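Local atomic coordinates of trehalose-6-phosphate phosphatase (Candida albicans, PDB entry 5DXI), a protein that belongs to the trehalose-phosphatase family of the HAD clan and binds a magnesium ion and beryllium trifluoride in its phosphatase domain. Residues L14-E19 and P257-G262. Numbering follows the deposited sequence.
Sequences LNNYKE and PTNKFG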
ATOM      1  N   LEU A  14     -14.480 -11.664  -9.782  1.00 35.79           N
ATOM      2  CA  LEU A  14     -14.585 -13.084  -9.458  1.00 38.92           C
ATOM      3  C   LEU A  14     -14.346 -13.933 -10.699  1.00 41.61           C
ATOM      4  O   LEU A  14     -13.614 -14.921 -10.657  1.00 42.52           O
ATOM      5  CB  LEU A  14     -15.962 -13.390  -8.855  1.00 41.49           C
ATOM      6  CG  LEU A  14     -16.281 -14.831  -8.431  1.00 41.74           C
ATOM      7  CD1 LEU A  14     -15.285 -15.353  -7.399  1.00 43.62           C
ATOM      8  CD2 LEU A  14     -17.706 -14.924  -7.897  1.00 44.49           C
ATOM      9  N   ASN A  15     -14.952 -13.537 -11.818  1.00 39.79           N
ATOM     10  CA  ASN A  15     -14.773 -14.281 -13.057  1.00 40.53           C
ATOM     11  C   ASN A  15     -13.334 -14.278 -13.546  1.00 42.42           C
ATOM     12  O   ASN A  15     -12.823 -15.309 -13.991  1.00 46.42           O
ATOM     13  CB  ASN A  15     -15.709 -13.745 -14.140  1.00 44.57           C
ATOM     14  CG  ASN A  15     -17.143 -14.184 -13.912  1.00 51.95           C
ATOM     15  OD1 ASN A  15     -17.379 -15.253 -13.336  1.00 51.25           O
ATOM     16  ND2 ASN A  15     -18.105 -13.373 -14.351  1.00 47.93           N
ATOM     17  N   ASN A  16     -12.677 -13.126 -13.474  1.00 39.66           N
ATOM     18  CA  ASN A  16     -11.296 -13.031 -13.928  1.00 40.12           C
ATOM     19  C   ASN A  16     -10.411 -13.873 -12.995  1.00 40.67           C
ATOM     20  O   ASN A  16      -9.473 -14.533 -13.451  1.00 42.31           O
ATOM     21  CB  ASN A  16     -10.826 -11.576 -13.948  1.00 39.45           C
ATOM     22  CG  ASN A  16      -9.603 -11.354 -14.837  1.00 42.24           C
ATOM     23  OD1 ASN A  16      -9.730 -10.998 -15.998  1.00 50.04           O
ATOM     24  ND2 ASN A  16      -8.425 -11.608 -14.304  1.00 50.79           N
ATOM     25  N   TYR A  17     -10.731 -13.847 -11.699  1.00 37.23           N
ATOM     26  CA  TYR A  17     -10.007 -14.635 -10.688  1.00 41.88           C
ATOM     27  C   TYR A  17     -10.050 -16.121 -11.000  1.00 42.93           C
ATOM     28  O   TYR A  17      -9.014 -16.767 -11.099  1.00 42.59           O
ATOM     29  CB  TYR A  17     -10.585 -14.403  -9.286  1.00 41.05           C
ATOM     30  CG  TYR A  17      -9.962 -15.282  -8.196  1.00 42.64           C
ATOM     31  CD1 TYR A  17      -8.770 -14.920  -7.588  1.00 42.01           C
ATOM     32  CD2 TYR A  17     -10.585 -16.452  -7.756  1.00 42.38           C
ATOM     33  CE1 TYR A  17      -8.202 -15.700  -6.581  1.00 42.61           C
ATOM     34  CE2 TYR A  17     -10.019 -17.244  -6.750  1.00 43.21           C
ATOM     35  CZ  TYR A  17      -8.824 -16.860  -6.174  1.00 43.01           C
ATOM     36  OH  TYR A  17      -8.236 -17.621  -5.188  1.00 46.35           O
ATOM     37  N   LYS A  18     -11.250 -16.650 -11.197  1.00 43.76           N
ATOM     38  CA  LYS A  18     -11.401 -18.078 -11.423  1.00 46.81           C
ATOM     39  C   LYS A  18     -10.865 -18.518 -12.795  1.00 49.74           C
ATOM     40  O   LYS A  18     -10.493 -19.676 -12.979  1.00 50.61           O
ATOM     41  CB  LYS A  18     -12.867 -18.479 -11.214  1.00 45.68           C
ATOM     42  CG  LYS A  18     -13.284 -18.187  -9.773  1.00 50.16           C
ATOM     43  CD  LYS A  18     -14.722 -18.555  -9.436  1.00 54.50           C
ATOM     44  CE  LYS A  18     -14.779 -19.569  -8.269  1.00 61.73           C
ATOM     45  NZ  LYS A  18     -13.825 -19.287  -7.133  1.00 58.79           N
ATOM     46  N   GLU A  19     -10.801 -17.594 -13.749  1.00 46.95           N
ATOM     47  CA  GLU A  19     -10.242 -17.904 -15.057  1.00 48.18           C
ATOM     48  C   GLU A  19      -8.710 -17.961 -15.044  1.00 49.58           C
ATOM     49  O   GLU A  19      -8.104 -18.718 -15.808  1.00 52.18           O
ATOM     50  CB  GLU A  19     -10.711 -16.884 -16.098  1.00 50.96           C
ATOM     51  CG  GLU A  19     -11.113 -17.500 -17.429  1.00 56.69           C
ATOM     52  CD  GLU A  19     -12.458 -18.202 -17.370  1.00 62.05           C
ATOM     53  OE1 GLU A  19     -13.167 -18.069 -16.348  1.00 65.46           O
ATOM     54  OE2 GLU A  19     -12.804 -18.895 -18.348  1.00 66.19           O
ATOM     55  N   PRO A 257      -1.480 -10.209 -26.311  1.00 55.94           N
ATOM     56  CA  PRO A 257      -2.811 -10.819 -26.354  1.00 54.82           C
ATOM     57  C   PRO A 257      -3.580 -10.573 -25.062  1.00 50.58           C
ATOM     58  O   PRO A 257      -3.019 -10.789 -23.994  1.00 46.75           O
ATOM     59  CB  PRO A 257      -2.501 -12.306 -26.528  1.00 53.17           C
ATOM     60  CG  PRO A 257      -1.213 -12.314 -27.287  1.00 56.09           C
ATOM     61  CD  PRO A 257      -0.429 -11.144 -26.753  1.00 56.68           C
ATOM     62  N   THR A 258      -4.816 -10.086 -25.156  1.00 48.70           N
ATOM     63  CA  THR A 258      -5.628  -9.860 -23.964  1.00 45.86           C
ATOM     64  C   THR A 258      -6.347 -11.141 -23.580  1.00 49.15           C
ATOM     65  O   THR A 258      -6.402 -12.077 -24.381  1.00 48.15           O
ATOM     66  CB  THR A 258      -6.659  -8.730 -24.178  1.00 45.90           C
ATOM     67  OG1 THR A 258      -7.507  -9.049 -25.291  1.00 45.34           O
ATOM     68  CG2 THR A 258      -5.943  -7.420 -24.450  1.00 43.62           C
ATOM     69  N   ASN A 259      -6.912 -11.174 -22.372  1.00 42.91           N
ATOM     70  CA  ASN A 259      -7.674 -12.335 -21.916  1.00 45.73           C
ATOM     71  C   ASN A 259      -9.091 -12.319 -22.497  1.00 45.89           C
ATOM     72  O   ASN A 259      -9.404 -11.474 -23.332  1.00 44.90           O
ATOM     73  CB  ASN A 259      -7.730 -12.399 -20.377  1.00 39.27           C
ATOM     74  CG  ASN A 259      -8.370 -11.162 -19.742  1.00 42.47           C
ATOM     75  OD1 ASN A 259      -9.194 -10.486 -20.353  1.00 40.18           O
ATOM     76  ND2 ASN A 259      -8.015 -10.892 -18.483  1.00 40.77           N
ATOM     77  N   LYS A 260      -9.940 -13.243 -22.049  1.00 45.78           N
ATOM     78  CA  LYS A 260     -11.322 -13.323 -22.532  1.00 49.55           C
ATOM     79  C   LYS A 260     -12.146 -12.080 -22.187  1.00 46.07           C
ATOM     80  O   LYS A 260     -13.251 -11.912 -22.695  1.00 47.55           O
ATOM     81  CB  LYS A 260     -12.033 -14.572 -21.985  1.00 49.66           C
ATOM     82  CG  LYS A 260     -12.345 -14.517 -20.503  1.00 52.65           C
ATOM     83  CD  LYS A 260     -13.099 -15.757 -20.006  1.00 55.79           C
ATOM     84  CE  LYS A 260     -14.205 -16.173 -20.963  1.00 60.78           C
ATOM     85  NZ  LYS A 260     -15.138 -17.151 -20.335  1.00 62.45           N
ATOM     86  N   PHE A 261     -11.648 -11.243 -21.281  1.00 46.67           N
ATOM     87  CA  PHE A 261     -12.380 -10.029 -20.898  1.00 43.77           C
ATOM     88  C   PHE A 261     -11.810  -8.769 -21.557  1.00 41.35           C
ATOM     89  O   PHE A 261     -12.182  -7.651 -21.191  1.00 41.10           O
ATOM     90  CB  PHE A 261     -12.377  -9.843 -19.372  1.00 41.77           C
ATOM     91  CG  PHE A 261     -12.688 -11.096 -18.599  1.00 44.98           C
ATOM     92  CD1 PHE A 261     -13.999 -11.432 -18.299  1.00 43.18           C
ATOM     93  CD2 PHE A 261     -11.669 -11.924 -18.151  1.00 43.79           C
ATOM     94  CE1 PHE A 261     -14.289 -12.579 -17.589  1.00 48.59           C
ATOM     95  CE2 PHE A 261     -11.954 -13.071 -17.440  1.00 45.27           C
ATOM     96  CZ  PHE A 261     -13.265 -13.398 -17.154  1.00 46.93           C
ATOM     97  N   GLY A 262     -10.906  -8.951 -22.517  1.00 43.72           N
ATOM     98  CA  GLY A 262     -10.264  -7.840 -23.204  1.00 37.52           C
ATOM     99  C   GLY A 262      -9.295  -7.048 -22.338  1.00 40.17           C
ATOM    100  O   GLY A 262      -8.892  -5.944 -22.693  1.00 36.01           O
TER
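The ring of F261 lies against the side of helix 10-19, touching N15, N16 and E19. Its CZ lies 3.7 Å from the backbone C of N15, while E19 CB meets the ring edge near its plane. N16 approaches obliquely, its amide plane turned 41° from the ring, and brings OD1 to 3.0 Å from F261 CD2. N16 CG stands anti to the backbone N (chi1 -160°); beyond it, OD1 is also 3.0 Å from N259 ND2. The N16 and N259 side chains cross at about a right angle, their amide planes 61° apart, and N259 ND2 lies at the edge of the phenylalanine ring, in its plane. From the loop's own side, K260 CG rests over one ring face, offset toward the rim. Farther out, K260 bends at chi3 and crosses E19 at about a right angle. Its CD lies 3.7 Å from E19 CG, and its NZ forms a salt bridge of 3.5 Å to E19 OE2, at the exposed side of the contact. N259 also shapes the loop: its OD1 accepts from F261 N at 2.7 Å, the donor standing well above the carbonyl plane, and from S263 N as well. On the far side of the helix L14 and Y17 pack against helix 287-298. F261 thus sits within an Asx turn that overlaps a type I beta turn from N259 to G262, and its ring meets helix 10-19, joining the loop before strand 266-271 to that helix at the surface of a HAD-type alpha/beta domain.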